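Local coordinates for amphoterin-induced protein 1 (Mus musculus, PDB 2XOT) that promotes growth and fasciculation of hippocampal neurites and may mediate homophilic and heterophilic cell-cell interaction, at residues B[103-109]-B[127-133]; B[136-142]-B[163-169]. All coordinates share one frame; numbering follows the deposited sequence.

Both contacts join neighbouring leucine-rich repeats, but at different parts of the coil. Contact 1 pairs the loops of LRR 3 and LRR 4 that lie behind the parallel sheet; contact 2 pairs strands 140-142 and 167-169 of LRR 5 and LRR 6 within it. Their centres are about 14 Å apart, and they meet in the interior, where CE1 of Phe-132 packs 3.9 Å from CD1 of Leu-141. Each is partly buried, mixing core and surface. Contact 1 has irregular backbone bonds and slid phenylalanine rings, whereas contact 2 has parallel-strand bonding, an apolar inner face and a mixed outer one, where Tyr-142, Leu-167 and Asp-169 meet the second subunit.

Contact 1: residues B[103-109]-B[127-133]; sequences LDEFLFS and VDRNAFE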
# COMPACT_ATOMS: atom_id res chain seq x y z
N LEU B 103 -8.21 15.31 20.52
CA LEU B 103 -8.62 14.06 19.89
C LEU B 103 -9.77 13.50 20.72
O LEU B 103 -9.56 12.79 21.69
CB LEU B 103 -7.43 13.09 19.86
CG LEU B 103 -6.55 13.06 18.60
CD1 LEU B 103 -6.42 14.41 17.91
CD2 LEU B 103 -5.18 12.51 18.95
N ASP B 104 -10.99 13.86 20.35
CA ASP B 104 -12.17 13.57 21.15
C ASP B 104 -12.45 12.08 21.14
O ASP B 104 -12.06 11.38 20.21
CB ASP B 104 -13.38 14.31 20.62
CG ASP B 104 -13.45 15.75 21.09
OD1 ASP B 104 -12.41 16.31 21.49
OD2 ASP B 104 -14.57 16.32 21.06
N GLU B 105 -13.15 11.59 22.16
CA GLU B 105 -13.45 10.15 22.25
C GLU B 105 -14.27 9.69 21.06
O GLU B 105 -15.17 10.40 20.59
CB GLU B 105 -14.14 9.78 23.56
CG GLU B 105 -15.42 10.54 23.84
CD GLU B 105 -16.21 9.96 25.02
OE1 GLU B 105 -15.70 9.05 25.74
OE2 GLU B 105 -17.35 10.42 25.19
N PHE B 106 -13.92 8.50 20.55
CA PHE B 106 -14.50 7.91 19.35
C PHE B 106 -14.34 8.70 18.05
O PHE B 106 -15.00 8.37 17.06
CB PHE B 106 -15.97 7.56 19.59
CG PHE B 106 -16.23 6.98 20.95
CD1 PHE B 106 -15.52 5.88 21.39
CD2 PHE B 106 -17.16 7.56 21.80
CE1 PHE B 106 -15.74 5.36 22.65
CE2 PHE B 106 -17.38 7.04 23.06
CZ PHE B 106 -16.68 5.94 23.49
N LEU B 107 -13.44 9.68 18.01
CA LEU B 107 -13.28 10.54 16.82
C LEU B 107 -12.94 9.78 15.54
O LEU B 107 -13.40 10.16 14.46
CB LEU B 107 -12.22 11.62 17.06
CG LEU B 107 -12.13 12.75 16.04
CD1 LEU B 107 -13.45 13.55 15.97
CD2 LEU B 107 -10.98 13.68 16.38
N PHE B 108 -12.17 8.70 15.65
CA PHE B 108 -11.74 7.92 14.48
C PHE B 108 -12.38 6.54 14.44
O PHE B 108 -12.05 5.74 13.58
CB PHE B 108 -10.22 7.80 14.48
CG PHE B 108 -9.49 9.14 14.40
CD1 PHE B 108 -9.56 9.92 13.27
CD2 PHE B 108 -8.77 9.62 15.48
CE1 PHE B 108 -8.92 11.14 13.20
CE2 PHE B 108 -8.12 10.83 15.40
CZ PHE B 108 -8.21 11.59 14.26
N SER B 109 -13.31 6.28 15.34
CA SER B 109 -13.92 4.96 15.49
C SER B 109 -14.79 4.50 14.32
O SER B 109 -15.07 3.30 14.20
CB SER B 109 -14.75 4.92 16.76
OG SER B 109 -13.89 4.98 17.86
N VAL B 127 -3.74 12.91 24.39
CA VAL B 127 -4.22 11.80 23.56
C VAL B 127 -5.21 10.95 24.36
O VAL B 127 -4.82 10.31 25.33
CB VAL B 127 -3.04 10.90 23.06
CG1 VAL B 127 -3.55 9.79 22.10
CG2 VAL B 127 -1.97 11.75 22.38
N ASP B 128 -6.49 10.97 23.98
CA ASP B 128 -7.51 10.14 24.64
C ASP B 128 -7.52 8.78 23.96
O ASP B 128 -7.76 8.70 22.78
CB ASP B 128 -8.90 10.80 24.52
CG ASP B 128 -10.01 10.00 25.21
OD1 ASP B 128 -9.84 8.77 25.44
OD2 ASP B 128 -11.06 10.60 25.52
N ARG B 129 -7.27 7.71 24.71
CA ARG B 129 -7.34 6.33 24.16
C ARG B 129 -8.60 6.03 23.36
O ARG B 129 -8.56 5.25 22.39
CB ARG B 129 -7.27 5.31 25.28
CG ARG B 129 -7.62 3.88 24.85
CD ARG B 129 -6.63 3.34 23.78
NE ARG B 129 -6.98 2.00 23.31
CZ ARG B 129 -7.96 1.73 22.44
NH1 ARG B 129 -8.72 2.69 21.94
NH2 ARG B 129 -8.21 0.47 22.09
N ASN B 130 -9.72 6.63 23.77
CA ASN B 130 -10.99 6.36 23.11
C ASN B 130 -11.13 7.03 21.74
O ASN B 130 -12.01 6.66 20.99
CB ASN B 130 -12.16 6.76 24.02
CG ASN B 130 -12.33 5.82 25.21
OD1 ASN B 130 -12.80 6.24 26.27
ND2 ASN B 130 -11.95 4.54 25.04
N ALA B 131 -10.28 7.98 21.40
CA ALA B 131 -10.30 8.54 20.03
C ALA B 131 -10.08 7.45 18.97
O ALA B 131 -10.59 7.53 17.84
CB ALA B 131 -9.27 9.67 19.88
N PHE B 132 -9.33 6.42 19.34
CA PHE B 132 -8.95 5.33 18.43
C PHE B 132 -9.63 4.00 18.73
O PHE B 132 -9.22 2.95 18.25
CB PHE B 132 -7.46 5.15 18.47
CG PHE B 132 -6.70 6.45 18.38
CD1 PHE B 132 -6.41 7.01 17.15
CD2 PHE B 132 -6.30 7.10 19.53
CE1 PHE B 132 -5.73 8.21 17.07
CE2 PHE B 132 -5.62 8.29 19.45
CZ PHE B 132 -5.32 8.84 18.21
N GLU B 133 -10.68 4.06 19.53
CA GLU B 133 -11.44 2.85 19.85
C GLU B 133 -11.96 2.19 18.58
O GLU B 133 -12.48 2.86 17.69
CB GLU B 133 -12.58 3.20 20.80
CG GLU B 133 -13.38 2.02 21.29
CD GLU B 133 -12.63 1.16 22.27
OE1 GLU B 133 -11.49 1.49 22.66
OE2 GLU B 133 -13.21 0.12 22.67
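Phe-108 of LRR 3 and Phe-132 of LRR 4 are consecutive members of the phenylalanine spine found in the loops of many leucine-rich repeats. Their side chains run side by side in the same direction. The planes differ by only 20° but are slid so far apart that the rings barely overlap, and CD2 of Phe-108 meets CE1 of Phe-132 at 3.7 Å. Both rings also touch Leu-117 of strand 116-118, which places the pair against the inner side of the sheet. CZ of Phe-132 meets CD2 of Leu-103, again at 3.7 Å, while CB of Ala-131 packs 3.9 Å from CB of Leu-103.

Three hydrogen bonds fasten the loops. Phe-106 N reaches Asn-130 O at 2.7 Å, from 57° above the carbonyl plane, whereas Phe-108 N gives an ordinary backbone bond to Ala-131 O at 2.9 Å. Ser-109, its OG turned beside its own backbone N (chi1 -68°), donates to Glu-133 O over 2.6 Å. Replacing Ser-109 by alanine would probably leave the carbonyl of Glu-133 without its hydroxyl mate and the backbones at Ser-109 and Glu-133 less firmly tied. Asn-130 N bonds OD1 of Asp-128 at 2.7 Å in an Asx turn, which shapes the loop entering the 3-10 segment 129-131.

Two of the three bonds across thus run from backbone N-H groups of the earlier repeat to carbonyls of the later one, so the stacking of these loops, which form no regular sheet, rests largely on main-chain atoms and the apolar packing beneath them, with Ser-109 adding the one side-chain bond.

Contact 2: residues B[136-142]-B[163-169]; sequences AQLQKLY and PKLMLLD
Leu-167 lies over one face of the Tyr-142 ring, a CH-pi contact in which CD2 stands 3.8 Å from the ring centroid and 14° off its normal. With CG anti to the backbone N (chi1 -171°), Leu-167 also brings CD1 to 3.4 Å from OH of Tyr-142. On the opposite sheet face, CD2 of Leu-141 packs alongside CD1 of Leu-168 at 3.8 Å.

The backbones set these pairs in place. Leu-141 N donates to Leu-167 O at 2.8 Å, and Leu-141 O receives Asp-169 N at 3.0 Å. Gln-139 O is gripped twice, by Met-166 N at 2.9 Å and by Leu-167 N at 3.0 Å. Before the strands, Lys-164 NZ gives a 2.8 Å bond to Gln-137 OE1, and a water joins Leu-138 O to Lys-164 N.

Further out, the Tyr-142 hydroxyl bonds Asn-21 of the second subunit. Asp-169 is held by Ser-171 through OD1 and by Ser-20 of the second subunit through OD2. Strands whose axes differ by 4°, with Leu-141 and Leu-168 facing inward, are characteristic of the parallel sheet of a leucine-rich repeat solenoid; the face carrying Tyr-142 and Asp-169 here belongs to the homodimer interface.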
# COMPACT_ATOMS: atom_id res chain seq x y z
N ALA B 136 -9.46 -1.59 14.35
CA ALA B 136 -8.83 -2.91 14.39
C ALA B 136 -7.69 -3.06 13.39
O ALA B 136 -6.87 -3.97 13.52
CB ALA B 136 -9.87 -4.02 14.16
N GLN B 137 -7.64 -2.20 12.37
CA GLN B 137 -6.67 -2.35 11.30
C GLN B 137 -5.55 -1.32 11.34
O GLN B 137 -4.75 -1.29 10.43
CB GLN B 137 -7.36 -2.25 9.93
CG GLN B 137 -8.47 -3.27 9.74
CD GLN B 137 -7.97 -4.70 9.75
OE1 GLN B 137 -6.80 -4.97 9.44
NE2 GLN B 137 -8.83 -5.62 10.11
N LEU B 138 -5.52 -0.47 12.36
CA LEU B 138 -4.58 0.67 12.40
C LEU B 138 -3.20 0.15 12.70
O LEU B 138 -2.96 -0.42 13.77
CB LEU B 138 -4.99 1.71 13.44
CG LEU B 138 -4.18 3.03 13.40
CD1 LEU B 138 -4.47 3.77 12.09
CD2 LEU B 138 -4.51 3.90 14.59
N GLN B 139 -2.29 0.35 11.73
CA GLN B 139 -0.91 -0.13 11.81
C GLN B 139 0.13 0.96 12.18
O GLN B 139 1.12 0.68 12.87
CB GLN B 139 -0.53 -0.81 10.50
CG GLN B 139 -1.36 -2.05 10.21
CD GLN B 139 -1.00 -2.73 8.89
OE1 GLN B 139 -0.10 -2.30 8.19
NE2 GLN B 139 -1.70 -3.83 8.57
N LYS B 140 -0.10 2.19 11.74
CA LYS B 140 0.87 3.28 11.93
C LYS B 140 0.16 4.56 12.39
O LYS B 140 -0.74 5.04 11.72
CB LYS B 140 1.61 3.59 10.62
CG LYS B 140 2.37 2.42 9.99
CD LYS B 140 2.81 2.74 8.58
CE LYS B 140 3.44 1.54 7.90
NZ LYS B 140 4.03 1.96 6.56
N LEU B 141 0.59 5.12 13.52
CA LEU B 141 0.05 6.38 14.02
C LEU B 141 1.16 7.39 14.28
O LEU B 141 1.99 7.22 15.19
CB LEU B 141 -0.73 6.12 15.31
CG LEU B 141 -1.35 7.29 16.09
CD1 LEU B 141 -2.34 8.11 15.21
CD2 LEU B 141 -2.02 6.72 17.38
N TYR B 142 1.15 8.47 13.50
CA TYR B 142 2.21 9.49 13.55
C TYR B 142 1.68 10.73 14.29
O TYR B 142 0.76 11.37 13.84
CB TYR B 142 2.63 9.90 12.15
CG TYR B 142 3.42 8.86 11.34
CD1 TYR B 142 4.80 8.96 11.20
CD2 TYR B 142 2.78 7.83 10.67
CE1 TYR B 142 5.51 8.05 10.44
CE2 TYR B 142 3.49 6.90 9.90
CZ TYR B 142 4.86 7.00 9.82
OH TYR B 142 5.59 6.12 9.06
N PRO B 163 -4.64 -3.66 18.29
CA PRO B 163 -4.01 -4.95 18.04
C PRO B 163 -2.98 -4.98 16.92
O PRO B 163 -2.06 -5.81 16.95
CB PRO B 163 -5.19 -5.86 17.68
CG PRO B 163 -6.20 -4.95 17.15
CD PRO B 163 -6.07 -3.70 17.95
N LYS B 164 -3.11 -4.11 15.92
CA LYS B 164 -2.17 -4.14 14.80
C LYS B 164 -1.21 -2.96 14.81
O LYS B 164 -0.42 -2.80 13.87
CB LYS B 164 -2.91 -4.20 13.49
CG LYS B 164 -3.66 -5.51 13.27
CD LYS B 164 -4.04 -5.65 11.81
CE LYS B 164 -4.92 -6.85 11.57
NZ LYS B 164 -5.14 -7.07 10.10
N LEU B 165 -1.21 -2.17 15.88
CA LEU B 165 -0.38 -0.98 15.91
C LEU B 165 1.10 -1.33 16.06
O LEU B 165 1.54 -1.80 17.10
CB LEU B 165 -0.81 -0.00 17.01
CG LEU B 165 -0.09 1.36 17.00
CD1 LEU B 165 -0.48 2.17 15.76
CD2 LEU B 165 -0.40 2.14 18.25
N MET B 166 1.87 -1.06 15.01
CA MET B 166 3.26 -1.46 14.92
C MET B 166 4.21 -0.25 14.74
O MET B 166 5.43 -0.43 14.73
CB MET B 166 3.41 -2.31 13.70
CG MET B 166 3.39 -1.40 12.44
SD MET B 166 3.85 -2.30 11.06
CE MET B 166 5.62 -2.09 11.05
N LEU B 167 3.65 0.95 14.54
CA LEU B 167 4.42 2.19 14.49
C LEU B 167 3.64 3.28 15.21
O LEU B 167 2.51 3.59 14.84
CB LEU B 167 4.71 2.62 13.05
CG LEU B 167 5.69 3.79 12.80
CD1 LEU B 167 6.22 3.70 11.37
CD2 LEU B 167 5.12 5.22 13.06
N LEU B 168 4.23 3.81 16.27
CA LEU B 168 3.69 4.90 17.05
C LEU B 168 4.80 5.95 17.22
O LEU B 168 5.75 5.76 17.98
CB LEU B 168 3.21 4.39 18.40
CG LEU B 168 2.70 5.43 19.39
CD1 LEU B 168 1.52 6.20 18.78
CD2 LEU B 168 2.30 4.80 20.70
N ASP B 169 4.68 7.05 16.48
CA ASP B 169 5.71 8.09 16.47
C ASP B 169 5.29 9.21 17.41
O ASP B 169 4.36 9.96 17.14
CB ASP B 169 5.89 8.61 15.05
CG ASP B 169 7.02 9.60 14.93
OD1 ASP B 169 7.75 9.83 15.91
OD2 ASP B 169 7.15 10.16 13.83
O HOH W 1 -4.84 -1.64 15.46